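Local coordinates for protein vaginolysin (Gardnerella vaginalis, PDB 5IMY) that probably lyses host cells as a secreted, cholesterol-binding, pore-forming toxin of the cholesterol-dependent cytolysin family, with human CD59 as its receptor, at residues I47-S53 and V65-K69; Q168-A172 and E283-K287; G205-T209 and F269-S275; S264-D270 and S305-L311; S275-A281 and F297-L301. Residues are numbered along the deposited sequence.

In the fold
Contacts 2 to 5 lie close together in the pore-forming domain of the cytolysin fold. Contacts 3 and 4 share F269 and D270 and build consecutive strand pairs of one sheet, with centres 16 Å apart. Contacts 2 and 5 use helix 278-286, which lies against that sheet: I286 CD1 is 4.2 Å from F269 CE2, and F278 CE1 of contact 5 is 3.3 Å from T271 CG2 of contact 3, whose centre is 10 Å away. The CD59 chain packs directly on residues of contacts 2 and 5. Contact 1 belongs to a different sheet; its centre lies 29 Å from that of contact 4, yet V65 CG1 reaches G205 CA of contact 3 at 3.7 Å.

Contact 1: residues I47-S53 and V65-K69; sequences IENKFSS and VEHQK
K69 loses the most surface here, followed by F51 and H67, and these three set the geometry. Strand 65-69 runs antiparallel to 51-53 (174° between the short axes, 4.5 Å closest approach), and 47-50 approaches as irregular backbone. K69 (chi1 t) lays its aliphatic chain along that irregular part: CG is 3.3 Å from E48 O, CE is 3.0 Å from I47 O, and I47 CG2 packs on K69 CG at 3.9 Å. K69 N also donates to K50 O (3.2 Å). H67 forms the hydrogen-bonded pair with S52, with S52 N to H67 O and H67 N to S52 O both 2.8 Å and CA atoms 5.0 Å apart. Non-hydrogen-bonded pairs flank it: F51 with Q68 (CA-CA 4.4 Å) and S53 with E66 (4.3 Å). F51 (chi1 t) swings its ring back across the neighbouring strand, placing CD1 3.8 Å from Q68 CB and CE1 3.9 Å from E66 OE2, with H67 O over one ring face. F51 N bonds to S55 OG of the second subunit, whereas strand 363-389 flanks 65-69. These pairings define an antiparallel beta hairpin, 51-57 with 62-76, attached to the long central strand of its sheet.

Contact 2: residues Q168-A172 and E283-K287; sequences QYDSA and EAAIK
Residues 168-172 are extended strand, whereas 283-286 form the last turn of a helix and K287 is the first residue to leave helical geometry; K287 N still bonds to E283 O at 3.1 Å. The backbones stay apart (CA of Y169 to CA of I286 8.9 Å, CA of S171 to CA of E283 8.2 Å), so side chains bridge the gap, Y169 and S171 pointing toward the helix. E283 (chi1 t) comes first and spreads its carboxylate between both: OE2 accepts a weak hydrogen bond from Y169 OH and OE1 one from S171 OG (chi1 m), each 3.4 Å. One turn on, I286 (m, t) presses CG2 onto a face of the Y169 ring (chi1 p), 3.6 Å from the centroid and 16° off the normal, a CH-pi contact that brings CG2 3.5 Å from CE2. K287 then curls back, its CE 3.3 Å from Y169 OH and its NZ 3.5 Å from E283 OE2, a salt bridge with a weak hydrogen bond. An aromatic side chain of CD59 makes a cation-pi contact with K287. Behind Y169 and I286 lies F214 of strand 208-223, next to 166-173 in the sheet, so helix 278-286 lies across two adjacent strands.

Contact 3: residues G205-T209 and F269-S275; sequences GEKQT and FDTTSKS
This contact is the end of an antiparallel strand pair in the pore-forming sheet, where the chain enters strand 208-223 from helix 199-203 and leaves strand 263-271 toward helix 278-286. By analogy with relatives, these helical regions probably become the two transmembrane hairpins. G205 closes the preceding helix with a Schellman motif (phi 72°, a positive value that favours glycine). Three residues on, the strands pair: Q208 with T271 is hydrogen-bonded, Q208 N to T271 O at 3.1 Å and T271 N to Q208 O at 3.0 Å, while T209 with D270 is a close non-hydrogen-bonded pair (CA-CA 4.1 Å). T209 CA approaches F269 O at 3.1 Å, a CA-H...O contact. K207 NZ reaches D270 OD2 in a weak, 3.5 Å salt bridge, and K274 curls its CE to within 3.1 Å of G205 O. Beyond the strand, two successive ST turns bend the backbone: T271 OG1, also bonded to N303 O, accepts from S273 N (3.2 Å), and S273 OG accepts from S275 N (3.2 Å). Q208 (chi1 m, chi2 t) reaches over this bend, and its NE2 donates to both S273 O at 2.8 Å and S275 O at 2.6 Å.

Contact 4: residues S264-D270 and S305-L311; sequences SMYVKFD and SVCAVIL. Unlike the reference sequence in segment 305-311: C307 (reference Thr).
Segments 264-270 and 305-311 pair as antiparallel strands, their short axes 4.5 Å apart at closest and 166° between directions. Hydrogen-bonded pairs are Y266 with V309 (Y266 N to V309 O 3.0 Å), K268 with C307 (K268 N to C307 O 2.6 Å) and D270 with S305. On the face of M265, V267 and F269, bulk alternates with hollows. F269 (chi1 m) leans CD1 onto V306 CG2 at 3.6 Å. V267 (chi1 t) fills the shallow space over A308 (V267 CG2 to A308 CB 3.9 Å). M265 CB meets I310 CG1 at 3.7 Å while its thioether leads away; helix 326-335 covers this face. On the other, the Y266 ring turns an edge to L311 (Y266 CD2 to L311 CD2, 4.2 Å), and K268 CE lies against C307 CB at 3.8 Å before NZ bonds to L195 O. C307, Thr in the reference sequence, forms a disulfide with C322 that ties strand 305-311 to the segment on its outer side, where V306 also makes a backbone hydrogen bond with G324. In relatives the element covering this edge moves aside when subunits join; a crosslink here is consistent with a trapped toxin. The pair belongs to the family's pore-forming beta sheet.

Contact 5: residues S275-A281 and F297-L301; sequences STDFQAA and FHRIL
This is mainly apolar packing between the start of helix 278-286, with the residues leading into it, and 297-301, inside the excursion between strands 263-271 and 305-311, which in this family probably corresponds to the second transmembrane hairpin. The backbones come closest where the CA atoms of A281 and F297 lie 5.4 Å apart, with F278 and I300 at 6.9 Å. D277 sits at the N-cap position with positive phi (66°); A281 N bonds to D277 O at 2.8 Å. F297 (chi1 m) lays a ring face over the helix, A281 CA lying 4.2 Å from its centroid and 20° off the normal, a CH-pi contact. A281 CB is 3.7 Å from F297 CB, A280 CB 4.1 Å from F297 CZ, and D277 OD2 lies at the ring edge, 3.5 Å from F297 CE1. I300 (m, m) meets the edge of the F278 ring: I300 CG2 is 3.5 Å from F278 CD1, and I300 CD1 is 3.9 Å from S275 CB. L301 CD2 reaches A281 CB at 4.1 Å. A chain of CD59 packs on T276, D277, Q279 and A280. Without hydrogen bonds between the segments, the contact rests on apolar fit, compatible with the unfurling known in this family.

Contact 1: residues I47-S53 and V65-K69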
# COMPACT_ATOMS: atom_id res chain seq x y z
N ILE A 47 4.23 22.76 -4.58
CA ILE A 47 2.98 22.03 -4.80
C ILE A 47 2.52 21.47 -3.46
O ILE A 47 3.33 21.14 -2.59
CB ILE A 47 3.16 20.90 -5.84
CG1 ILE A 47 3.48 21.48 -7.23
CG2 ILE A 47 1.91 20.05 -5.93
CD1 ILE A 47 4.04 20.47 -8.19
N GLU A 48 1.21 21.35 -3.31
CA GLU A 48 0.63 20.79 -2.10
C GLU A 48 0.60 19.26 -2.19
O GLU A 48 0.81 18.66 -3.25
CB GLU A 48 -0.77 21.38 -1.88
CG GLU A 48 -1.16 21.67 -0.42
CD GLU A 48 -0.02 22.20 0.43
OE1 GLU A 48 0.33 21.55 1.43
OE2 GLU A 48 0.54 23.27 0.08
N ASN A 49 0.31 18.62 -1.05
CA ASN A 49 0.68 17.23 -0.81
C ASN A 49 -0.17 16.19 -1.55
O ASN A 49 0.03 15.00 -1.31
CB ASN A 49 0.63 16.95 0.70
CG ASN A 49 1.26 15.63 1.07
OD1 ASN A 49 2.16 15.14 0.39
ND2 ASN A 49 0.79 15.03 2.16
N LYS A 50 -1.11 16.61 -2.41
CA LYS A 50 -1.95 15.74 -3.23
C LYS A 50 -1.60 14.25 -3.27
O LYS A 50 -0.42 13.88 -3.39
CB LYS A 50 -1.95 16.26 -4.66
CG LYS A 50 -3.27 16.86 -5.13
CD LYS A 50 -3.16 17.36 -6.57
CE LYS A 50 -2.26 18.59 -6.68
NZ LYS A 50 -1.66 18.72 -8.03
N PHE A 51 -2.62 13.40 -3.24
CA PHE A 51 -2.47 11.96 -3.47
C PHE A 51 -3.71 11.47 -4.20
O PHE A 51 -4.83 11.66 -3.72
CB PHE A 51 -2.30 11.20 -2.15
CG PHE A 51 -2.05 9.72 -2.32
CD1 PHE A 51 -0.77 9.20 -2.15
CD2 PHE A 51 -3.08 8.86 -2.66
CE1 PHE A 51 -0.54 7.84 -2.31
CE2 PHE A 51 -2.84 7.50 -2.82
CZ PHE A 51 -1.57 7.00 -2.65
N SER A 52 -3.52 10.84 -5.36
CA SER A 52 -4.63 10.40 -6.19
C SER A 52 -4.36 8.99 -6.72
O SER A 52 -3.22 8.55 -6.81
CB SER A 52 -4.87 11.35 -7.37
OG SER A 52 -5.31 12.62 -6.92
N SER A 53 -5.45 8.31 -7.07
CA SER A 53 -5.37 7.01 -7.72
C SER A 53 -6.56 6.85 -8.65
O SER A 53 -7.64 7.41 -8.41
CB SER A 53 -5.35 5.85 -6.71
OG SER A 53 -4.08 5.74 -6.10
N VAL A 65 -3.00 3.59 -11.75
CA VAL A 65 -2.07 4.71 -11.77
C VAL A 65 -2.26 5.49 -10.48
O VAL A 65 -3.40 5.76 -10.07
CB VAL A 65 -2.28 5.62 -13.00
CG1 VAL A 65 -2.15 4.81 -14.28
CG2 VAL A 65 -3.64 6.31 -12.94
N GLU A 66 -1.15 5.83 -9.82
CA GLU A 66 -1.21 6.55 -8.55
C GLU A 66 -0.29 7.76 -8.62
O GLU A 66 0.89 7.63 -8.96
CB GLU A 66 -0.83 5.63 -7.38
CG GLU A 66 0.50 5.93 -6.70
CD GLU A 66 0.69 5.10 -5.44
OE1 GLU A 66 0.00 4.07 -5.30
OE2 GLU A 66 1.52 5.50 -4.59
N HIS A 67 -0.85 8.92 -8.31
CA HIS A 67 -0.13 10.18 -8.32
C HIS A 67 0.07 10.65 -6.89
O HIS A 67 -0.83 10.54 -6.06
CB HIS A 67 -0.91 11.24 -9.11
CG HIS A 67 -1.54 10.72 -10.36
ND1 HIS A 67 -1.20 11.19 -11.61
CD2 HIS A 67 -2.49 9.78 -10.56
CE1 HIS A 67 -1.92 10.56 -12.53
NE2 HIS A 67 -2.70 9.70 -11.92
N GLN A 68 1.27 11.15 -6.59
CA GLN A 68 1.56 11.67 -5.27
C GLN A 68 2.64 12.73 -5.38
O GLN A 68 3.54 12.62 -6.22
CB GLN A 68 2.00 10.55 -4.31
CG GLN A 68 3.48 10.23 -4.35
CD GLN A 68 3.77 8.79 -3.98
OE1 GLN A 68 3.49 8.35 -2.87
NE2 GLN A 68 4.34 8.05 -4.93
N LYS A 69 2.54 13.75 -4.55
CA LYS A 69 3.45 14.89 -4.61
C LYS A 69 4.78 14.51 -3.96
O LYS A 69 4.82 14.11 -2.80
CB LYS A 69 2.83 16.10 -3.92
CG LYS A 69 3.75 17.30 -3.80
CD LYS A 69 4.54 17.31 -2.50
CE LYS A 69 4.99 18.71 -2.14
NZ LYS A 69 6.39 18.74 -1.66

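Contact 2: residues Q168-A172 and E283-K287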
# COMPACT_ATOMS: atom_id res chain seq x y z
N GLN A 168 30.34 7.90 -16.26
CA GLN A 168 29.42 8.20 -15.18
C GLN A 168 28.08 8.56 -15.78
O GLN A 168 28.02 9.20 -16.84
CB GLN A 168 29.95 9.36 -14.31
CG GLN A 168 29.86 10.73 -14.96
CD GLN A 168 30.87 11.71 -14.40
OE1 GLN A 168 31.45 11.48 -13.34
NE2 GLN A 168 31.08 12.81 -15.11
N TYR A 169 27.00 8.14 -15.13
CA TYR A 169 25.67 8.38 -15.64
C TYR A 169 24.74 8.80 -14.51
O TYR A 169 24.89 8.35 -13.37
CB TYR A 169 25.10 7.15 -16.36
CG TYR A 169 24.90 5.94 -15.47
CD1 TYR A 169 23.73 5.79 -14.73
CD2 TYR A 169 25.86 4.95 -15.37
CE1 TYR A 169 23.54 4.70 -13.91
CE2 TYR A 169 25.68 3.85 -14.56
CZ TYR A 169 24.51 3.73 -13.83
OH TYR A 169 24.32 2.63 -13.02
N ASP A 170 23.79 9.66 -14.84
CA ASP A 170 22.77 10.12 -13.91
C ASP A 170 21.41 9.81 -14.51
O ASP A 170 21.13 10.17 -15.66
CB ASP A 170 22.90 11.61 -13.62
CG ASP A 170 24.24 11.96 -13.01
OD1 ASP A 170 24.38 11.84 -11.77
OD2 ASP A 170 25.16 12.36 -13.76
N SER A 171 20.56 9.13 -13.75
CA SER A 171 19.26 8.68 -14.21
C SER A 171 18.16 9.44 -13.48
O SER A 171 18.35 9.97 -12.38
CB SER A 171 19.09 7.18 -13.99
OG SER A 171 19.88 6.43 -14.90
N ALA A 172 16.99 9.48 -14.11
CA ALA A 172 15.81 10.08 -13.50
C ALA A 172 14.59 9.69 -14.31
O ALA A 172 14.65 9.60 -15.54
CB ALA A 172 15.93 11.61 -13.42
N GLU A 283 18.33 0.27 -15.37
CA GLU A 283 19.57 0.50 -14.64
C GLU A 283 20.47 -0.73 -14.68
O GLU A 283 21.70 -0.61 -14.75
CB GLU A 283 19.25 0.88 -13.19
CG GLU A 283 20.46 1.39 -12.41
CD GLU A 283 20.53 2.91 -12.33
OE1 GLU A 283 19.74 3.59 -13.02
OE2 GLU A 283 21.39 3.42 -11.58
N ALA A 284 19.88 -1.93 -14.65
CA ALA A 284 20.68 -3.15 -14.70
C ALA A 284 21.35 -3.30 -16.06
O ALA A 284 22.52 -3.72 -16.13
CB ALA A 284 19.80 -4.36 -14.40
N ALA A 285 20.65 -2.98 -17.14
CA ALA A 285 21.25 -3.03 -18.47
C ALA A 285 22.42 -2.06 -18.58
O ALA A 285 23.51 -2.43 -19.03
CB ALA A 285 20.20 -2.74 -19.54
N ILE A 286 22.21 -0.81 -18.17
CA ILE A 286 23.28 0.18 -18.18
C ILE A 286 24.51 -0.35 -17.46
O ILE A 286 25.65 -0.14 -17.89
CB ILE A 286 22.79 1.50 -17.54
CG1 ILE A 286 21.78 2.19 -18.46
CG2 ILE A 286 23.97 2.43 -17.23
CD1 ILE A 286 21.03 3.32 -17.79
N LYS A 287 24.30 -1.06 -16.35
CA LYS A 287 25.40 -1.58 -15.54
C LYS A 287 26.02 -2.85 -16.12
O LYS A 287 26.88 -3.45 -15.46
CB LYS A 287 24.91 -1.87 -14.12
CG LYS A 287 24.71 -0.64 -13.25
CD LYS A 287 24.60 -1.04 -11.79
CE LYS A 287 24.43 0.16 -10.88
NZ LYS A 287 23.00 0.48 -10.67

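Contact 3: residues G205-T209 and F269-S275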
# COMPACT_ATOMS: atom_id res chain seq x y z
N GLY A 205 -0.36 6.71 -17.29
CA GLY A 205 0.00 5.31 -17.29
C GLY A 205 0.16 4.71 -18.67
O GLY A 205 0.29 3.49 -18.78
N GLU A 206 0.13 5.52 -19.72
CA GLU A 206 0.34 5.00 -21.07
C GLU A 206 1.79 4.57 -21.26
O GLU A 206 2.06 3.58 -21.96
CB GLU A 206 -0.05 6.05 -22.11
CG GLU A 206 -1.54 6.36 -22.17
CD GLU A 206 -1.90 7.27 -23.32
OE1 GLU A 206 -0.98 7.68 -24.07
OE2 GLU A 206 -3.09 7.59 -23.48
N LYS A 207 2.73 5.29 -20.66
CA LYS A 207 4.14 5.01 -20.83
C LYS A 207 4.86 5.07 -19.49
O LYS A 207 4.40 5.69 -18.54
CB LYS A 207 4.81 6.00 -21.79
CG LYS A 207 4.55 5.75 -23.26
CD LYS A 207 5.52 6.55 -24.12
CE LYS A 207 5.08 6.60 -25.57
NZ LYS A 207 6.18 7.07 -26.46
N GLN A 208 6.01 4.40 -19.45
CA GLN A 208 7.04 4.64 -18.45
C GLN A 208 8.28 5.11 -19.19
O GLN A 208 8.64 4.54 -20.22
CB GLN A 208 7.35 3.37 -17.64
CG GLN A 208 6.32 3.04 -16.57
CD GLN A 208 6.69 1.82 -15.76
OE1 GLN A 208 7.26 1.92 -14.67
NE2 GLN A 208 6.38 0.64 -16.29
N THR A 209 8.93 6.15 -18.67
CA THR A 209 10.05 6.77 -19.37
C THR A 209 11.19 7.02 -18.40
O THR A 209 10.98 7.42 -17.26
CB THR A 209 9.63 8.08 -20.03
OG1 THR A 209 8.57 7.84 -20.96
CG2 THR A 209 10.81 8.71 -20.78
N PHE A 269 14.79 6.16 -22.35
CA PHE A 269 14.21 4.82 -22.35
C PHE A 269 12.73 4.94 -22.06
O PHE A 269 12.34 5.56 -21.06
CB PHE A 269 14.86 3.92 -21.30
CG PHE A 269 16.35 3.82 -21.41
CD1 PHE A 269 16.94 2.74 -22.04
CD2 PHE A 269 17.16 4.79 -20.85
CE1 PHE A 269 18.31 2.64 -22.13
CE2 PHE A 269 18.54 4.70 -20.94
CZ PHE A 269 19.11 3.62 -21.58
N ASP A 270 11.89 4.35 -22.91
CA ASP A 270 10.47 4.26 -22.61
C ASP A 270 9.92 2.94 -23.11
O ASP A 270 10.45 2.34 -24.05
CB ASP A 270 9.68 5.44 -23.20
CG ASP A 270 9.73 5.50 -24.72
OD1 ASP A 270 10.08 4.48 -25.35
OD2 ASP A 270 9.41 6.57 -25.28
N THR A 271 8.85 2.50 -22.47
CA THR A 271 8.15 1.28 -22.86
C THR A 271 6.67 1.47 -22.55
O THR A 271 6.29 2.29 -21.71
CB THR A 271 8.68 0.05 -22.12
OG1 THR A 271 8.01 -1.12 -22.59
CG2 THR A 271 8.46 0.18 -20.61
N THR A 272 5.84 0.70 -23.25
CA THR A 272 4.42 0.67 -22.95
C THR A 272 4.09 -0.36 -21.88
O THR A 272 2.92 -0.55 -21.56
CB THR A 272 3.61 0.38 -24.22
OG1 THR A 272 2.23 0.67 -23.99
CG2 THR A 272 3.75 -1.07 -24.66
N SER A 273 5.10 -1.03 -21.32
CA SER A 273 4.87 -2.00 -20.26
C SER A 273 4.40 -1.29 -19.00
O SER A 273 4.98 -0.28 -18.58
CB SER A 273 6.15 -2.79 -19.97
OG SER A 273 6.03 -3.53 -18.77
N LYS A 274 3.34 -1.83 -18.39
CA LYS A 274 2.81 -1.30 -17.14
C LYS A 274 3.47 -1.94 -15.93
O LYS A 274 2.88 -1.94 -14.84
CB LYS A 274 1.30 -1.53 -17.09
CG LYS A 274 0.56 -1.15 -18.36
CD LYS A 274 0.56 0.35 -18.59
CE LYS A 274 0.29 0.70 -20.05
NZ LYS A 274 -1.08 0.35 -20.48
N SER A 275 4.68 -2.47 -16.08
CA SER A 275 5.33 -3.23 -15.04
C SER A 275 6.16 -2.32 -14.13
O SER A 275 6.78 -1.36 -14.60
CB SER A 275 6.24 -4.30 -15.65
OG SER A 275 7.08 -4.89 -14.67

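Contact 4: residues S264-D270 and S305-L311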
# COMPACT_ATOMS: atom_id res chain seq x y z
N SER A 264 29.45 13.03 -24.61
CA SER A 264 28.27 13.21 -23.79
C SER A 264 27.02 12.99 -24.62
O SER A 264 26.96 13.41 -25.79
CB SER A 264 28.24 14.61 -23.16
OG SER A 264 26.98 14.89 -22.59
N MET A 265 26.02 12.34 -24.04
CA MET A 265 24.76 12.11 -24.73
C MET A 265 23.64 11.93 -23.73
O MET A 265 23.86 11.53 -22.58
CB MET A 265 24.84 10.89 -25.65
CG MET A 265 25.13 9.58 -24.94
SD MET A 265 24.96 8.16 -26.03
CE MET A 265 25.14 6.83 -24.86
N TYR A 266 22.42 12.24 -24.18
CA TYR A 266 21.20 12.02 -23.41
C TYR A 266 20.41 10.89 -24.05
O TYR A 266 20.27 10.83 -25.27
CB TYR A 266 20.35 13.29 -23.37
CG TYR A 266 20.77 14.27 -22.30
CD1 TYR A 266 20.21 14.23 -21.03
CD2 TYR A 266 21.73 15.24 -22.56
CE1 TYR A 266 20.59 15.12 -20.05
CE2 TYR A 266 22.12 16.14 -21.58
CZ TYR A 266 21.54 16.08 -20.33
OH TYR A 266 21.92 16.97 -19.35
N VAL A 267 19.88 10.00 -23.21
CA VAL A 267 19.17 8.81 -23.68
C VAL A 267 17.81 8.75 -23.01
O VAL A 267 17.70 8.93 -21.79
CB VAL A 267 19.96 7.52 -23.39
CG1 VAL A 267 19.25 6.32 -23.99
CG2 VAL A 267 21.38 7.63 -23.93
N LYS A 268 16.77 8.50 -23.80
CA LYS A 268 15.41 8.30 -23.30
C LYS A 268 15.04 6.84 -23.47
O LYS A 268 14.98 6.34 -24.60
CB LYS A 268 14.42 9.20 -24.05
CG LYS A 268 12.96 8.98 -23.65
CD LYS A 268 12.00 9.79 -24.51
CE LYS A 268 11.93 9.26 -25.94
NZ LYS A 268 11.01 10.06 -26.79
N PHE A 269 14.79 6.16 -22.35
CA PHE A 269 14.21 4.82 -22.35
C PHE A 269 12.73 4.94 -22.06
O PHE A 269 12.34 5.56 -21.06
CB PHE A 269 14.86 3.92 -21.30
CG PHE A 269 16.35 3.82 -21.41
CD1 PHE A 269 16.94 2.74 -22.04
CD2 PHE A 269 17.16 4.79 -20.85
CE1 PHE A 269 18.31 2.64 -22.13
CE2 PHE A 269 18.54 4.70 -20.94
CZ PHE A 269 19.11 3.62 -21.58
N ASP A 270 11.89 4.35 -22.91
CA ASP A 270 10.47 4.26 -22.61
C ASP A 270 9.92 2.94 -23.11
O ASP A 270 10.45 2.34 -24.05
CB ASP A 270 9.68 5.44 -23.20
CG ASP A 270 9.73 5.50 -24.72
OD1 ASP A 270 10.08 4.48 -25.35
OD2 ASP A 270 9.41 6.57 -25.28
N SER A 305 11.97 1.09 -26.01
CA SER A 305 12.49 1.97 -27.05
C SER A 305 13.60 2.84 -26.47
O SER A 305 13.53 3.28 -25.32
CB SER A 305 11.38 2.84 -27.62
OG SER A 305 11.68 3.29 -28.93
N VAL A 306 14.63 3.09 -27.28
CA VAL A 306 15.78 3.88 -26.86
C VAL A 306 15.97 5.02 -27.84
O VAL A 306 16.03 4.80 -29.06
CB VAL A 306 17.06 3.02 -26.77
CG1 VAL A 306 18.31 3.90 -26.70
CG2 VAL A 306 16.99 2.12 -25.55
N CYS A 307 16.05 6.24 -27.31
CA CYS A 307 16.21 7.45 -28.11
C CYS A 307 17.37 8.24 -27.52
O CYS A 307 17.30 8.70 -26.38
CB CYS A 307 14.91 8.27 -28.09
SG CYS A 307 15.03 10.00 -28.62
N ALA A 308 18.45 8.38 -28.30
CA ALA A 308 19.70 8.95 -27.82
C ALA A 308 20.11 10.11 -28.71
O ALA A 308 20.27 9.92 -29.92
CB ALA A 308 20.81 7.89 -27.81
N VAL A 309 20.30 11.28 -28.12
CA VAL A 309 20.82 12.44 -28.83
C VAL A 309 22.21 12.74 -28.29
O VAL A 309 22.40 12.84 -27.07
CB VAL A 309 19.90 13.67 -28.70
CG1 VAL A 309 18.46 13.26 -28.96
CG2 VAL A 309 20.04 14.35 -27.34
N ILE A 310 23.17 12.86 -29.19
CA ILE A 310 24.57 13.05 -28.83
C ILE A 310 24.94 14.50 -29.10
O ILE A 310 24.47 15.11 -30.07
CB ILE A 310 25.47 12.07 -29.62
CG1 ILE A 310 24.99 10.64 -29.37
CG2 ILE A 310 26.92 12.22 -29.21
CD1 ILE A 310 25.58 9.61 -30.30
N LEU A 311 25.77 15.06 -28.23
CA LEU A 311 26.11 16.48 -28.25
C LEU A 311 27.56 16.66 -28.68
O LEU A 311 28.45 15.95 -28.21
CB LEU A 311 25.90 17.12 -26.87
CG LEU A 311 25.10 16.31 -25.84
CD1 LEU A 311 25.39 16.83 -24.44
CD2 LEU A 311 23.61 16.37 -26.14

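Contact 5: residues S275-A281 and F297-L301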
# COMPACT_ATOMS: atom_id res chain seq x y z
N SER A 275 4.68 -2.47 -16.08
CA SER A 275 5.33 -3.23 -15.04
C SER A 275 6.16 -2.32 -14.13
O SER A 275 6.78 -1.36 -14.60
CB SER A 275 6.24 -4.30 -15.65
OG SER A 275 7.08 -4.89 -14.67
N THR A 276 6.15 -2.63 -12.84
CA THR A 276 7.22 -2.18 -11.96
C THR A 276 8.50 -2.89 -12.42
O THR A 276 8.53 -3.57 -13.44
CB THR A 276 6.87 -2.45 -10.50
OG1 THR A 276 7.92 -1.95 -9.66
CG2 THR A 276 6.67 -3.93 -10.24
N ASP A 277 9.58 -2.73 -11.66
CA ASP A 277 10.89 -3.28 -12.03
C ASP A 277 11.46 -2.63 -13.28
O ASP A 277 12.58 -2.97 -13.68
CB ASP A 277 10.85 -4.80 -12.24
CG ASP A 277 10.62 -5.57 -10.96
OD1 ASP A 277 9.45 -5.74 -10.57
OD2 ASP A 277 11.62 -6.01 -10.35
N PHE A 278 10.73 -1.71 -13.92
CA PHE A 278 11.24 -1.07 -15.13
C PHE A 278 12.52 -0.29 -14.84
O PHE A 278 13.51 -0.42 -15.56
CB PHE A 278 10.17 -0.14 -15.71
CG PHE A 278 10.62 0.63 -16.92
CD1 PHE A 278 11.00 -0.04 -18.08
CD2 PHE A 278 10.67 2.01 -16.90
CE1 PHE A 278 11.42 0.66 -19.19
CE2 PHE A 278 11.09 2.72 -18.01
CZ PHE A 278 11.47 2.04 -19.16
N GLN A 279 12.51 0.52 -13.78
CA GLN A 279 13.70 1.28 -13.43
C GLN A 279 14.88 0.36 -13.14
O GLN A 279 16.01 0.64 -13.55
CB GLN A 279 13.42 2.18 -12.23
CG GLN A 279 12.55 3.39 -12.55
CD GLN A 279 12.75 4.53 -11.56
OE1 GLN A 279 12.60 5.70 -11.92
NE2 GLN A 279 13.07 4.20 -10.32
N ALA A 280 14.64 -0.73 -12.42
CA ALA A 280 15.72 -1.67 -12.12
C ALA A 280 16.20 -2.38 -13.38
O ALA A 280 17.39 -2.71 -13.49
CB ALA A 280 15.26 -2.68 -11.08
N ALA A 281 15.30 -2.63 -14.34
CA ALA A 281 15.70 -3.29 -15.57
C ALA A 281 16.60 -2.40 -16.41
O ALA A 281 17.65 -2.84 -16.91
CB ALA A 281 14.46 -3.71 -16.37
N PHE A 297 13.91 -9.50 -16.16
CA PHE A 297 13.93 -8.20 -16.84
C PHE A 297 13.98 -8.35 -18.35
O PHE A 297 13.73 -7.37 -19.06
CB PHE A 297 15.13 -7.37 -16.38
CG PHE A 297 15.17 -7.11 -14.90
CD1 PHE A 297 14.04 -6.73 -14.21
CD2 PHE A 297 16.36 -7.25 -14.21
CE1 PHE A 297 14.09 -6.49 -12.85
CE2 PHE A 297 16.42 -7.01 -12.85
CZ PHE A 297 15.28 -6.63 -12.17
N HIS A 298 14.31 -9.54 -18.84
CA HIS A 298 14.48 -9.75 -20.27
C HIS A 298 13.27 -9.23 -21.05
O HIS A 298 13.42 -8.53 -22.05
CB HIS A 298 14.70 -11.24 -20.55
CG HIS A 298 15.15 -11.53 -21.95
ND1 HIS A 298 14.40 -12.28 -22.83
CD2 HIS A 298 16.26 -11.16 -22.62
CE1 HIS A 298 15.04 -12.37 -23.98
NE2 HIS A 298 16.17 -11.70 -23.88
N ARG A 299 12.06 -9.55 -20.58
CA ARG A 299 10.87 -9.21 -21.34
C ARG A 299 10.65 -7.70 -21.41
O ARG A 299 10.17 -7.20 -22.43
CB ARG A 299 9.64 -9.89 -20.73
CG ARG A 299 9.87 -11.34 -20.34
CD ARG A 299 8.58 -12.15 -20.31
NE ARG A 299 7.61 -11.60 -19.36
CZ ARG A 299 7.54 -11.95 -18.07
NH1 ARG A 299 8.38 -12.83 -17.56
NH2 ARG A 299 6.61 -11.39 -17.30
N ILE A 300 10.99 -6.97 -20.34
CA ILE A 300 10.84 -5.52 -20.37
C ILE A 300 11.79 -4.91 -21.39
O ILE A 300 11.42 -3.97 -22.11
CB ILE A 300 11.08 -4.94 -18.96
CG1 ILE A 300 10.16 -5.60 -17.93
CG2 ILE A 300 10.88 -3.43 -18.96
CD1 ILE A 300 8.69 -5.63 -18.32
N LEU A 301 13.01 -5.43 -21.49
CA LEU A 301 14.02 -4.83 -22.34
C LEU A 301 13.84 -5.17 -23.82
O LEU A 301 14.44 -4.50 -24.67
CB LEU A 301 15.42 -5.24 -21.87
CG LEU A 301 15.77 -4.79 -20.44
CD1 LEU A 301 17.14 -5.29 -20.04
CD2 LEU A 301 15.71 -3.27 -20.30